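Local structure of acetyltransferase (Sinorhizobium meliloti, 4JXR) at residues S73-R78 and L84-I89; Y21-L26 and L91-R96; A30-T35 and L157-M162; G116-I121 and T172-G177. The protein probably transfers the acetyl group of acetyl-CoA to an amine substrate, as a phosphinothricin acetyltransferase-like member of the GNAT superfamily. All blocks are in the same frame, centred on the assembly; numbering follows the deposited sequence. Where two conformers were deposited one is given.

Contact 1 of 4, residues S73-R78 and L84-I89; sequences SAFRNR and LVEDSI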
loop_
_atom_site.group_PDB
_atom_site.type_symbol
_atom_site.label_atom_id
_atom_site.label_comp_id
_atom_site.label_asym_id
_atom_site.label_seq_id
_atom_site.Cartn_x
_atom_site.Cartn_y
_atom_site.Cartn_z
ATOM N N SER A 73 3.795 -11.199 -2.549
ATOM C CA SER A 73 2.606 -11.128 -1.747
ATOM C C SER A 73 1.697 -10.049 -2.333
ATOM O O SER A 73 1.986 -9.458 -3.377
ATOM C CB SER A 73 2.956 -10.821 -0.310
ATOM O OG SER A 73 1.794 -10.999 0.507
ATOM N N ALA A 74 0.558 -9.796 -1.693
ATOM C CA ALA A 74 -0.326 -8.741 -2.178
ATOM C C ALA A 74 0.339 -7.388 -2.045
ATOM O O ALA A 74 1.024 -7.107 -1.059
ATOM C CB ALA A 74 -1.594 -8.726 -1.380
ATOM N N PHE A 75 0.036 -6.501 -2.987
ATOM C CA PHE A 75 0.271 -5.075 -2.780
ATOM C C PHE A 75 -0.705 -4.563 -1.696
ATOM O O PHE A 75 -0.300 -3.954 -0.719
ATOM C CB PHE A 75 0.023 -4.358 -4.110
ATOM C CG PHE A 75 0.007 -2.867 -3.972
ATOM C CD1 PHE A 75 1.128 -2.176 -3.649
ATOM C CD2 PHE A 75 -1.138 -2.140 -4.167
ATOM C CE1 PHE A 75 1.114 -0.797 -3.469
ATOM C CE2 PHE A 75 -1.177 -0.770 -3.992
ATOM C CZ PHE A 75 -0.057 -0.091 -3.621
ATOM N N ARG A 76 -1.983 -4.835 -1.879
ATOM C CA ARG A 76 -3.047 -4.669 -0.921
ATOM C C ARG A 76 -3.999 -5.845 -1.119
ATOM O O ARG A 76 -4.222 -6.269 -2.224
ATOM C CB ARG A 76 -3.820 -3.349 -1.102
ATOM C CG ARG A 76 -3.020 -2.140 -0.768
ATOM C CD ARG A 76 -3.675 -0.755 -0.919
ATOM N NE ARG A 76 -2.874 0.232 -0.200
ATOM C CZ ARG A 76 -3.185 1.526 -0.064
ATOM N NH1 ARG A 76 -4.201 2.060 -0.719
ATOM N NH2 ARG A 76 -2.447 2.286 0.699
ATOM N N ASN A 77 -4.488 -6.406 -0.031
ATOM C CA ASN A 77 -5.309 -7.620 -0.113
ATOM C C ASN A 77 -6.795 -7.296 -0.289
ATOM O O ASN A 77 -7.626 -7.861 0.392
ATOM C CB ASN A 77 -5.096 -8.463 1.131
ATOM C CG ASN A 77 -5.557 -7.761 2.365
ATOM O OD1 ASN A 77 -5.993 -6.661 2.334
ATOM N ND2 ASN A 77 -5.496 -8.452 3.468
ATOM N N ARG A 78 -7.132 -6.412 -1.207
ATOM C CA ARG A 78 -8.495 -6.099 -1.612
ATOM C C ARG A 78 -8.753 -6.814 -2.935
ATOM O O ARG A 78 -7.860 -7.008 -3.776
ATOM C CB ARG A 78 -8.784 -4.616 -1.743
ATOM C CG ARG A 78 -8.637 -3.716 -0.479
ATOM C CD ARG A 78 -9.107 -4.338 0.841
ATOM N NE ARG A 78 -9.270 -3.353 1.938
ATOM C CZ ARG A 78 -9.691 -3.649 3.166
ATOM N NH1 ARG A 78 -9.827 -2.694 4.090
ATOM N NH2 ARG A 78 -9.959 -4.902 3.495
ATOM N N LEU A 84 -2.525 -8.642 -8.949
ATOM C CA LEU A 84 -1.299 -7.851 -8.706
ATOM C C LEU A 84 -0.546 -8.458 -7.542
ATOM O O LEU A 84 -1.105 -8.713 -6.478
ATOM C CB LEU A 84 -1.716 -6.432 -8.369
ATOM C CG LEU A 84 -0.581 -5.488 -7.914
ATOM C CD1 LEU A 84 0.438 -5.274 -8.980
ATOM C CD2 LEU A 84 -1.160 -4.179 -7.434
ATOM N N VAL A 85 0.749 -8.639 -7.729
ATOM C CA VAL A 85 1.652 -9.063 -6.685
ATOM C C VAL A 85 2.768 -8.021 -6.527
ATOM O O VAL A 85 3.081 -7.261 -7.447
ATOM C CB VAL A 85 2.267 -10.439 -6.940
ATOM C CG1 VAL A 85 1.303 -11.534 -6.567
ATOM C CG2 VAL A 85 2.745 -10.599 -8.377
ATOM N N GLU A 86 3.348 -8.005 -5.342
ATOM C CA GLU A 86 4.472 -7.163 -5.008
ATOM C C GLU A 86 5.622 -8.056 -4.609
ATOM O O GLU A 86 5.437 -9.000 -3.818
ATOM C CB GLU A 86 4.101 -6.273 -3.839
ATOM C CG GLU A 86 5.232 -5.405 -3.332
ATOM C CD GLU A 86 4.814 -4.392 -2.303
ATOM O OE1 GLU A 86 3.630 -4.117 -2.143
ATOM O OE2 GLU A 86 5.721 -3.826 -1.627
ATOM N N ASP A 87 6.849 -7.767 -5.053
ATOM C CA ASP A 87 8.000 -8.545 -4.672
ATOM C C ASP A 87 8.750 -7.944 -3.514
ATOM O O ASP A 87 8.859 -6.716 -3.417
ATOM C CB ASP A 87 9.013 -8.705 -5.852
ATOM C CG ASP A 87 9.647 -7.463 -6.320
ATOM O OD1 ASP A 87 8.967 -6.704 -7.097
ATOM O OD2 ASP A 87 10.855 -7.270 -6.026
ATOM N N SER A 88 9.324 -8.814 -2.694
ATOM C CA SER A 88 10.219 -8.458 -1.602
ATOM C C SER A 88 11.432 -9.341 -1.687
ATOM O O SER A 88 11.327 -10.547 -1.853
ATOM C CB SER A 88 9.546 -8.713 -0.267
ATOM O OG SER A 88 8.429 -7.838 -0.066
ATOM N N ILE A 89 12.631 -8.757 -1.623
ATOM C CA ILE A 89 13.899 -9.457 -1.766
ATOM C C ILE A 89 14.848 -8.967 -0.705
ATOM O O ILE A 89 15.067 -7.770 -0.587
ATOM C CB ILE A 89 14.521 -9.204 -3.135
ATOM C CG1 ILE A 89 13.589 -9.535 -4.273
ATOM C CG2 ILE A 89 15.842 -9.982 -3.273
ATOM C CD1 ILE A 89 14.125 -9.042 -5.568
HETATM O O HOH W 1 -2.288 -7.073 -4.498
#
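Ser73 and Glu86 form an antiparallel hydrogen-bonded pair at the end of strand 66-74, where it runs beside strand 84-91. Ser73 N donates to Glu86 O at 3.0 Å, and Glu86 N returns the bond to Ser73 O at 2.8 Å. The same Ser73 oxygen lies 3.3 Å from Val85 CA in a CA-H...O contact. Two residues on, at Phe75 and Leu84, the chains part, and a water bridges them: it accepts from Phe75 N at 2.8 Å and lies within donating distance of Leu84 O, also at 2.8 Å. Beside the water, Phe75 packs on Leu84: its CB meets methyl CD2 of Leu84 at 3.5 Å, and the two side chains pass at a slant. With CG anti to the backbone N (chi1 176°), the extended Glu86 carries its carboxylate to the ring edge of Phe75, OE1 standing 3.5 Å from Phe75 CD1 with the two planes 39° apart. The main partner of that carboxylate is Arg76 of the second subunit, in a salt bridge that the dimer repeats in reverse, so the buried charge is probably balanced across the interface. Tyr81 meets the Phe75 ring edge-to-face. This is the loop end of the beta hairpin formed by strands 66-74 and 84-91 in the central GNAT sheet, whose second strand leads to Ile89, an acetyl-CoA-binding residue.

Contact 2 of 4, residues Y21-L26 and L91-R96; sequences YRESVL and LSPEAR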
loop_
_atom_site.group_PDB
_atom_site.type_symbol
_atom_site.label_atom_id
_atom_site.label_comp_id
_atom_site.label_asym_id
_atom_site.label_seq_id
_atom_site.Cartn_x
_atom_site.Cartn_y
_atom_site.Cartn_z
ATOM N N TYR A 21 16.566 -10.512 7.736
ATOM C CA TYR A 21 15.668 -9.377 7.810
ATOM C C TYR A 21 16.081 -8.426 8.940
ATOM O O TYR A 21 16.024 -7.214 8.768
ATOM C CB TYR A 21 14.219 -9.835 7.987
ATOM C CG TYR A 21 13.209 -8.714 7.817
ATOM C CD1 TYR A 21 13.113 -8.015 6.622
ATOM C CD2 TYR A 21 12.360 -8.355 8.849
ATOM C CE1 TYR A 21 12.203 -6.986 6.468
ATOM C CE2 TYR A 21 11.440 -7.330 8.701
ATOM C CZ TYR A 21 11.367 -6.650 7.503
ATOM O OH TYR A 21 10.465 -5.629 7.330
ATOM N N ARG A 22 16.491 -8.972 10.086
ATOM C CA ARG A 22 16.938 -8.122 11.186
ATOM C C ARG A 22 18.051 -7.151 10.726
ATOM O O ARG A 22 18.024 -5.952 11.042
ATOM C CB ARG A 22 17.442 -8.993 12.336
ATOM C CG ARG A 22 18.089 -8.211 13.478
ATOM C CD ARG A 22 18.510 -9.112 14.656
ATOM N NE ARG A 22 18.860 -8.284 15.823
ATOM C CZ ARG A 22 18.013 -7.934 16.785
ATOM N NH1 ARG A 22 16.756 -8.381 16.795
ATOM N NH2 ARG A 22 18.443 -7.146 17.752
ATOM N N GLU A 23 19.030 -7.681 9.993
ATOM C CA GLU A 23 20.158 -6.865 9.556
ATOM C C GLU A 23 19.609 -5.761 8.654
ATOM O O GLU A 23 20.086 -4.600 8.694
ATOM C CB GLU A 23 21.195 -7.743 8.863
ATOM C CG GLU A 23 22.502 -7.044 8.511
ATOM C CD GLU A 23 22.477 -6.078 7.340
ATOM O OE1 GLU A 23 21.711 -6.220 6.317
ATOM O OE2 GLU A 23 23.395 -5.193 7.411
ATOM N N SER A 24 18.663 -6.090 7.770
ATOM C CA SER A 24 18.064 -5.087 6.881
ATOM C C SER A 24 17.289 -4.040 7.661
ATOM O O SER A 24 17.380 -2.823 7.379
ATOM C CB SER A 24 17.142 -5.771 5.880
ATOM O OG SER A 24 16.589 -4.847 4.937
ATOM N N VAL A 25 16.528 -4.469 8.653
ATOM C CA VAL A 25 15.770 -3.534 9.455
ATOM C C VAL A 25 16.706 -2.544 10.147
ATOM O O VAL A 25 16.436 -1.349 10.179
ATOM C CB VAL A 25 14.892 -4.270 10.493
ATOM C CG1 VAL A 25 14.342 -3.304 11.539
ATOM C CG2 VAL A 25 13.751 -5.004 9.796
ATOM N N LEU A 26 17.799 -3.049 10.720
ATOM C CA LEU A 26 18.708 -2.211 11.485
ATOM C C LEU A 26 19.603 -1.368 10.640
ATOM O O LEU A 26 19.906 -0.220 11.083
ATOM C CB LEU A 26 19.553 -3.071 12.399
ATOM C CG LEU A 26 18.794 -3.810 13.481
ATOM C CD1 LEU A 26 19.687 -4.801 14.236
ATOM C CD2 LEU A 26 18.114 -2.858 14.446
ATOM N N LEU A 91 18.824 -9.856 0.757
ATOM C CA LEU A 91 20.094 -10.558 0.687
ATOM C C LEU A 91 20.936 -10.239 1.892
ATOM O O LEU A 91 21.079 -9.076 2.255
ATOM C CB LEU A 91 20.864 -10.066 -0.534
ATOM C CG LEU A 91 20.234 -10.345 -1.857
ATOM C CD1 LEU A 91 21.057 -9.767 -2.994
ATOM C CD2 LEU A 91 19.997 -11.811 -2.072
ATOM N N SER A 92 21.564 -11.236 2.469
ATOM C CA SER A 92 22.610 -11.007 3.466
ATOM C C SER A 92 23.754 -10.266 2.791
ATOM O O SER A 92 23.974 -10.366 1.571
ATOM C CB SER A 92 23.095 -12.305 4.033
ATOM O OG SER A 92 23.752 -13.080 3.108
ATOM N N PRO A 93 24.554 -9.520 3.585
ATOM C CA PRO A 93 25.670 -8.784 2.980
ATOM C C PRO A 93 26.555 -9.664 2.120
ATOM O O PRO A 93 26.970 -9.215 1.031
ATOM C CB PRO A 93 26.402 -8.242 4.193
ATOM C CG PRO A 93 25.273 -7.957 5.157
ATOM C CD PRO A 93 24.374 -9.156 5.000
ATOM N N GLU A 94 26.805 -10.899 2.544
ATOM C CA GLU A 94 27.722 -11.781 1.835
ATOM C C GLU A 94 27.169 -12.308 0.528
ATOM O O GLU A 94 27.940 -12.803 -0.305
ATOM C CB GLU A 94 28.111 -12.973 2.722
ATOM C CG GLU A 94 26.976 -13.982 2.913
ATOM C CD GLU A 94 27.453 -15.399 3.199
ATOM O OE1 GLU A 94 27.510 -15.778 4.392
ATOM O OE2 GLU A 94 27.752 -16.132 2.229
ATOM N N ALA A 95 25.848 -12.166 0.344
ATOM C CA ALA A 95 25.184 -12.622 -0.861
ATOM C C ALA A 95 25.116 -11.547 -1.939
ATOM O O ALA A 95 24.561 -11.806 -2.991
ATOM C CB ALA A 95 23.757 -13.082 -0.550
ATOM N N ARG A 96 25.548 -10.321 -1.655
ATOM C CA ARG A 96 25.394 -9.220 -2.603
ATOM C C ARG A 96 26.501 -9.277 -3.642
ATOM O O ARG A 96 27.619 -9.750 -3.352
ATOM C CB ARG A 96 25.327 -7.911 -1.837
ATOM C CG ARG A 96 24.117 -7.809 -0.907
ATOM C CD ARG A 96 24.022 -6.627 0.042
ATOM N NE ARG A 96 23.041 -6.915 1.129
ATOM C CZ ARG A 96 22.981 -6.274 2.299
ATOM N NH1 ARG A 96 23.816 -5.268 2.559
ATOM N NH2 ARG A 96 22.123 -6.604 3.220
HETATM O O HOH W 2 24.377 -3.971 5.201
#
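Arg96 reaches Glu23 through NH2, which donates to OE1 at 3.1 Å in a salt bridge. OE1 lies near the guanidinium plane, but the bond meets the carboxylate on its syn side and 34° out of plane, the two flat groups being turned 50° apart. A water completes a second link, donating to Glu23 OE2 at 2.7 Å and accepting from Arg96 NH1 at 3.0 Å. OE2 is also bound by Asn27 ND2, one helical turn further on, which helps to fix the carboxylate. The guanidinium is held from its own loop as well: NH2 and NE both grip Leu91 O side-on, at 2.9 Å from NH2 and 3.1 Å from NE, with NH2 nearly in line with the carbonyl and NE above its plane. Pro93 CA sits over the centre of one guanidinium face, 3.7 Å above it. The bend of Glu23 at chi2 (-74°) brings its carboxylate past the proline ring, where Glu23 CD comes to 4.0 Å from Pro93 CG. Beyond this the two segments pack little, at the protein surface. Leu91 is an acetyl-CoA-binding residue, as are Gly97 and Gly101 just beyond, and its side chain packs on Ile100 and Leu104 of helix 100-115. Helix 14-27 is thereby tied to the loop, with its 3-10 turn at 93-95, that leaves strand 84-91 and leads into helix 100-115.

Contact 3 of 4, residues A30-T35 and L157-M162; sequences ATYEET and LDTAFM
The loop between helices 14-27 and 39-51 meets strand 155-165 of the central sheet through a single buried side chain, Tyr32, whose hydroxyl bonds to Thr159 OG1 at 2.8 Å. Tyr32 and Thr159 reach toward each other from facing sides, and Thr159 OG1 lies at the ring edge, close to the ring plane and 3.4 Å from Tyr32 CE2. Chi1 of -50° places OG1 anti to the carbonyl carbon of Thr159, on the side facing the phenol. Leu157 runs alongside in the opposite sense, its CD1 3.7 Å from Tyr32 CE1, while its CB lies 3.7 Å from Tyr32 OH. Leu157 and Thr159, two residues apart on the strand, both direct CB toward the loop. Thr31, just before the tyrosine, makes an ST turn: its OG1 accepts from Glu33 N at 3.1 Å, shaping the loop as it delivers Tyr32 inward. The buried polar ends are satisfied by a wider network, since Tyr32 OH also bonds to Gly126 N, and Thr159 OG1 to Thr149 OG1 on the adjoining strand 141-152. Tyr81 of the second subunit meets the Tyr32 ring edge-to-face, placing this loop-to-sheet contact at the dimer interface.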
loop_
_atom_site.group_PDB
_atom_site.type_symbol
_atom_site.label_atom_id
_atom_site.label_comp_id
_atom_site.label_asym_id
_atom_site.label_seq_id
_atom_site.Cartn_x
_atom_site.Cartn_y
_atom_site.Cartn_z
ATOM N N ALA A 30 15.653 -0.507 2.726
ATOM C CA ALA A 30 14.742 -1.330 1.920
ATOM C C ALA A 30 13.462 -1.609 2.644
ATOM O O ALA A 30 12.458 -1.788 1.994
ATOM C CB ALA A 30 15.411 -2.625 1.492
ATOM N N THR A 31 13.527 -1.751 3.963
ATOM C CA THR A 31 12.337 -1.926 4.752
ATOM C C THR A 31 12.159 -0.716 5.663
ATOM O O THR A 31 13.121 -0.203 6.240
ATOM C CB THR A 31 12.348 -3.226 5.582
ATOM O OG1 THR A 31 11.223 -3.202 6.463
ATOM C CG2 THR A 31 13.632 -3.367 6.380
ATOM N N TYR A 32 10.920 -0.270 5.770
ATOM C CA TYR A 32 10.566 0.860 6.611
ATOM C C TYR A 32 10.142 0.405 8.003
ATOM O O TYR A 32 9.790 1.220 8.850
ATOM C CB TYR A 32 9.452 1.670 5.953
ATOM C CG TYR A 32 9.931 2.515 4.785
ATOM C CD1 TYR A 32 11.243 2.442 4.324
ATOM C CD2 TYR A 32 9.067 3.385 4.152
ATOM C CE1 TYR A 32 11.671 3.213 3.257
ATOM C CE2 TYR A 32 9.482 4.154 3.079
ATOM C CZ TYR A 32 10.783 4.063 2.635
ATOM O OH TYR A 32 11.205 4.815 1.563
ATOM N N GLU A 33 10.194 -0.905 8.227
ATOM C CA GLU A 33 10.136 -1.373 9.689
ATOM C C GLU A 33 11.431 -0.951 10.580
ATOM O O GLU A 33 12.472 -0.796 9.972
ATOM C CB GLU A 33 10.029 -2.899 9.661
ATOM C CG GLU A 33 9.405 -3.562 10.857
ATOM C CD GLU A 33 8.602 -4.804 10.491
ATOM O OE1 GLU A 33 8.850 -5.449 9.444
ATOM O OE2 GLU A 33 7.718 -5.136 11.276
ATOM N N GLU A 34 11.200 -0.556 11.825
ATOM C CA GLU A 34 12.239 -0.016 12.688
ATOM C C GLU A 34 12.737 -1.073 13.678
ATOM O O GLU A 34 13.919 -1.136 13.960
ATOM C CB GLU A 34 11.696 1.200 13.441
ATOM C CG GLU A 34 12.440 1.567 14.720
ATOM C CD GLU A 34 11.850 2.758 15.466
ATOM O OE1 GLU A 34 10.758 2.637 16.037
ATOM O OE2 GLU A 34 12.509 3.814 15.491
ATOM N N THR A 35 11.810 -1.867 14.203
ATOM C CA THR A 35 12.131 -2.870 15.220
ATOM C C THR A 35 12.168 -4.227 14.560
ATOM O O THR A 35 11.168 -4.631 13.968
ATOM C CB THR A 35 11.107 -2.828 16.365
ATOM O OG1 THR A 35 11.121 -1.499 16.938
ATOM C CG2 THR A 35 11.452 -3.853 17.426
ATOM N N LEU A 157 13.238 9.944 3.233
ATOM C CA LEU A 157 13.454 8.946 2.229
ATOM C C LEU A 157 12.402 9.026 1.165
ATOM O O LEU A 157 11.219 9.184 1.451
ATOM C CB LEU A 157 13.346 7.554 2.868
ATOM C CG LEU A 157 14.303 7.236 4.015
ATOM C CD1 LEU A 157 14.034 5.833 4.515
ATOM C CD2 LEU A 157 15.730 7.337 3.611
ATOM N N ASP A 158 12.827 8.874 -0.074
ATOM C CA ASP A 158 11.923 8.702 -1.212
ATOM C C ASP A 158 11.562 7.222 -1.346
ATOM O O ASP A 158 12.354 6.347 -0.974
ATOM C CB ASP A 158 12.569 9.208 -2.477
ATOM C CG ASP A 158 12.949 10.682 -2.441
ATOM O OD1 ASP A 158 12.401 11.458 -1.660
ATOM O OD2 ASP A 158 13.821 11.042 -3.283
ATOM N N THR A 159 10.403 6.966 -1.933
ATOM C CA THR A 159 9.950 5.605 -2.152
ATOM C C THR A 159 9.624 5.443 -3.638
ATOM O O THR A 159 8.777 6.156 -4.138
ATOM C CB THR A 159 8.730 5.279 -1.280
ATOM O OG1 THR A 159 9.010 5.642 0.085
ATOM C CG2 THR A 159 8.407 3.812 -1.332
ATOM N N ALA A 160 10.329 4.562 -4.329
ATOM C CA ALA A 160 10.133 4.394 -5.770
ATOM C C ALA A 160 9.147 3.275 -6.034
ATOM O O ALA A 160 9.131 2.272 -5.344
ATOM C CB ALA A 160 11.432 4.086 -6.465
ATOM N N PHE A 161 8.305 3.459 -7.032
ATOM C CA PHE A 161 7.329 2.447 -7.473
ATOM C C PHE A 161 7.703 2.018 -8.871
ATOM O O PHE A 161 7.849 2.868 -9.764
ATOM C CB PHE A 161 5.931 3.025 -7.486
ATOM C CG PHE A 161 5.345 3.178 -6.080
ATOM C CD1 PHE A 161 5.898 4.012 -5.119
ATOM C CD2 PHE A 161 4.298 2.443 -5.696
ATOM C CE1 PHE A 161 5.358 4.127 -3.840
ATOM C CE2 PHE A 161 3.749 2.563 -4.397
ATOM C CZ PHE A 161 4.332 3.401 -3.511
HETATM N N MSE A 162 7.852 0.725 -9.071
HETATM C CA MSE A 162 8.158 0.170 -10.392
HETATM C C MSE A 162 7.161 -0.920 -10.703
HETATM O O MSE A 162 6.559 -1.505 -9.799
HETATM C CB MSE A 162 9.552 -0.399 -10.442
HETATM C CG MSE A 162 10.611 0.624 -9.976
HETATM SE SE MSE A 162 12.403 -0.043 -10.218
HETATM C CE MSE A 162 12.549 0.106 -12.122
#

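Contact 4 of 4, residues G116-I121 and T172-G177; sequences GFRQMI and TKPTEG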
loop_
_atom_site.group_PDB
_atom_site.type_symbol
_atom_site.label_atom_id
_atom_site.label_comp_id
_atom_site.label_asym_id
_atom_site.label_seq_id
_atom_site.Cartn_x
_atom_site.Cartn_y
_atom_site.Cartn_z
ATOM N N GLY A 116 -0.493 -17.272 -12.636
ATOM C CA GLY A 116 -1.573 -16.557 -13.265
ATOM C C GLY A 116 -1.764 -15.125 -12.835
ATOM O O GLY A 116 -2.755 -14.506 -13.194
ATOM N N PHE A 117 -0.836 -14.548 -12.067
ATOM C CA PHE A 117 -0.854 -13.118 -11.819
ATOM C C PHE A 117 -0.553 -12.355 -13.104
ATOM O O PHE A 117 0.037 -12.906 -14.033
ATOM C CB PHE A 117 0.116 -12.762 -10.691
ATOM C CG PHE A 117 -0.204 -13.464 -9.384
ATOM C CD1 PHE A 117 -1.247 -13.004 -8.602
ATOM C CD2 PHE A 117 0.462 -14.573 -8.972
ATOM C CE1 PHE A 117 -1.590 -13.648 -7.445
ATOM C CE2 PHE A 117 0.153 -15.202 -7.820
ATOM C CZ PHE A 117 -0.896 -14.762 -7.039
ATOM N N ARG A 118 -0.949 -11.091 -13.129
ATOM C CA ARG A 118 -0.875 -10.286 -14.365
ATOM C C ARG A 118 0.003 -9.029 -14.263
ATOM O O ARG A 118 0.351 -8.499 -15.275
ATOM C CB ARG A 118 -2.278 -9.902 -14.840
ATOM C CG ARG A 118 -3.145 -11.110 -15.229
ATOM C CD ARG A 118 -2.544 -11.918 -16.382
ATOM N NE ARG A 118 -3.540 -12.869 -16.917
ATOM C CZ ARG A 118 -4.485 -12.510 -17.779
ATOM N NH1 ARG A 118 -4.580 -11.297 -18.256
ATOM N NH2 ARG A 118 -5.363 -13.428 -18.154
ATOM N N GLN A 119 0.335 -8.572 -13.029
ATOM C CA GLN A 119 1.197 -7.412 -12.863
ATOM C C GLN A 119 2.008 -7.629 -11.602
ATOM O O GLN A 119 1.507 -8.210 -10.641
ATOM C CB GLN A 119 0.401 -6.115 -12.711
ATOM C CG GLN A 119 -0.540 -5.789 -13.882
ATOM C CD GLN A 119 0.162 -5.378 -15.146
ATOM O OE1 GLN A 119 1.273 -4.857 -15.162
ATOM N NE2 GLN A 119 -0.550 -5.577 -16.299
HETATM N N MSE A 120 3.245 -7.119 -11.616
HETATM C CA MSE A 120 4.088 -7.125 -10.426
HETATM C C MSE A 120 4.570 -5.697 -10.165
HETATM O O MSE A 120 5.038 -5.007 -11.078
HETATM C CB MSE A 120 5.272 -8.065 -10.599
HETATM C CG MSE A 120 6.102 -8.249 -9.307
HETATM SE SE MSE A 120 7.431 -9.625 -9.432
HETATM C CE MSE A 120 6.324 -11.132 -9.232
ATOM N N ILE A 121 4.442 -5.266 -8.920
ATOM C CA ILE A 121 4.926 -3.969 -8.451
ATOM C C ILE A 121 6.044 -4.171 -7.464
ATOM O O ILE A 121 6.036 -5.094 -6.660
ATOM C CB ILE A 121 3.716 -3.144 -7.861
ATOM C CG1 ILE A 121 4.024 -1.693 -7.515
ATOM C CG2 ILE A 121 3.120 -3.807 -6.641
ATOM C CD1 ILE A 121 2.752 -0.864 -7.287
ATOM N N THR A 172 -5.766 -9.826 -21.980
ATOM C CA THR A 172 -6.901 -10.749 -21.866
ATOM C C THR A 172 -7.547 -10.630 -20.505
ATOM O O THR A 172 -6.908 -10.134 -19.563
ATOM C CB THR A 172 -6.512 -12.233 -22.042
ATOM O OG1 THR A 172 -5.666 -12.581 -20.955
ATOM C CG2 THR A 172 -5.814 -12.460 -23.385
ATOM N N LYS A 173 -8.809 -11.006 -20.392
ATOM C CA LYS A 173 -9.472 -11.151 -19.123
ATOM C C LYS A 173 -9.011 -12.382 -18.388
ATOM O O LYS A 173 -8.864 -13.424 -19.016
ATOM C CB LYS A 173 -10.996 -11.215 -19.372
ATOM C CG LYS A 173 -11.536 -10.036 -20.198
ATOM C CD LYS A 173 -11.236 -8.673 -19.578
ATOM C CE LYS A 173 -11.722 -7.464 -20.383
ATOM N NZ LYS A 173 -13.185 -7.378 -20.509
ATOM N N PRO A 174 -8.848 -12.349 -17.055
ATOM C CA PRO A 174 -8.454 -13.582 -16.363
ATOM C C PRO A 174 -9.554 -14.627 -16.378
ATOM O O PRO A 174 -10.700 -14.310 -16.219
ATOM C CB PRO A 174 -8.132 -13.171 -14.912
ATOM C CG PRO A 174 -7.650 -11.825 -15.137
ATOM C CD PRO A 174 -8.749 -11.246 -16.114
ATOM N N THR A 175 -9.112 -15.863 -16.320
ATOM C CA THR A 175 -10.043 -16.984 -16.282
ATOM C C THR A 175 -10.778 -17.017 -14.955
ATOM O O THR A 175 -10.138 -17.024 -13.902
ATOM C CB THR A 175 -9.250 -18.257 -16.496
ATOM O OG1 THR A 175 -8.548 -18.114 -17.741
ATOM C CG2 THR A 175 -10.153 -19.445 -16.547
ATOM N N GLU A 176 -12.120 -17.017 -14.975
ATOM C CA GLU A 176 -12.896 -17.064 -13.763
ATOM C C GLU A 176 -12.718 -18.378 -13.054
ATOM O O GLU A 176 -12.742 -19.450 -13.655
ATOM C CB GLU A 176 -14.397 -16.786 -14.003
ATOM C CG GLU A 176 -14.686 -15.391 -14.510
ATOM C CD GLU A 176 -16.161 -15.181 -14.764
ATOM O OE1 GLU A 176 -16.969 -16.066 -14.375
ATOM O OE2 GLU A 176 -16.506 -14.129 -15.356
ATOM N N GLY A 177 -12.612 -18.299 -11.756
ATOM C CA GLY A 177 -12.683 -19.451 -10.894
ATOM C C GLY A 177 -11.442 -20.285 -10.763
ATOM O O GLY A 177 -11.487 -21.338 -10.159
HETATM O O HOH W 3 -6.510 -16.190 -17.366
#
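Arg118 lies in the short connection between the Schellman turn at Gly116 and strand 119-125, and its CB points toward the irregular run 172-177, where Thr172 and Pro174 receive the side chain. Arg118 NH1 donates to Thr172 O at 2.9 Å with an N-H...O angle of 156°; the oxygen lies near the guanidinium plane, whereas the nitrogen stands 48° out of the carbonyl plane. NH2 makes a weak, bent bond to Thr172 OG1, also at 2.9 Å, so one threonine is met by both terminal nitrogens. Its hydroxyl has a stronger partner in Glu168. The arginine chain, bent at chi2 (-61°), crosses the Thr172 side chain at about a right angle. Pro174 lies over one guanidinium face, CG 4.1 Å above the plane and toward the rim. At the edge a water accepts from Arg118 NH2 at 3.1 Å and from Thr175 N at 2.8 Å, carrying the link further along the segment. NH1 also bonds to Gly169 O, so the chain after strand 155-165 supplies several of the acceptors of this buried arginine. This ties that chain to the point where helix 100-115 gives way to strand 119-125, with Pro174 also resting on Phe83. Trp156 of the second subunit packs on Arg118 and Pro174 and donates to Thr172 O, bringing the contact into the dimer interface.

How the contacts relate
From the N terminus, helix 14-27 supplies the first half of contact 2 and the following loop that of contact 3. Contact 1 then closes a short hairpin, lying within the spans of both. Contact 2 closes as strand 84-91 ends, and crosses contact 3, which closes only at strand 155-165. Contact 4 opens at 116-121, inside the span of contact 3, and closes after it, so these two also cross. Strand 119-125 lies between strands 84-91 and 155-165, joining contacts 1, 4 and 3 through one sheet. Contacts 2 and 3 meet where Tyr21 OH bonds to Glu33 and Thr31. Contacts 1, 3 and 4 touch the second subunit.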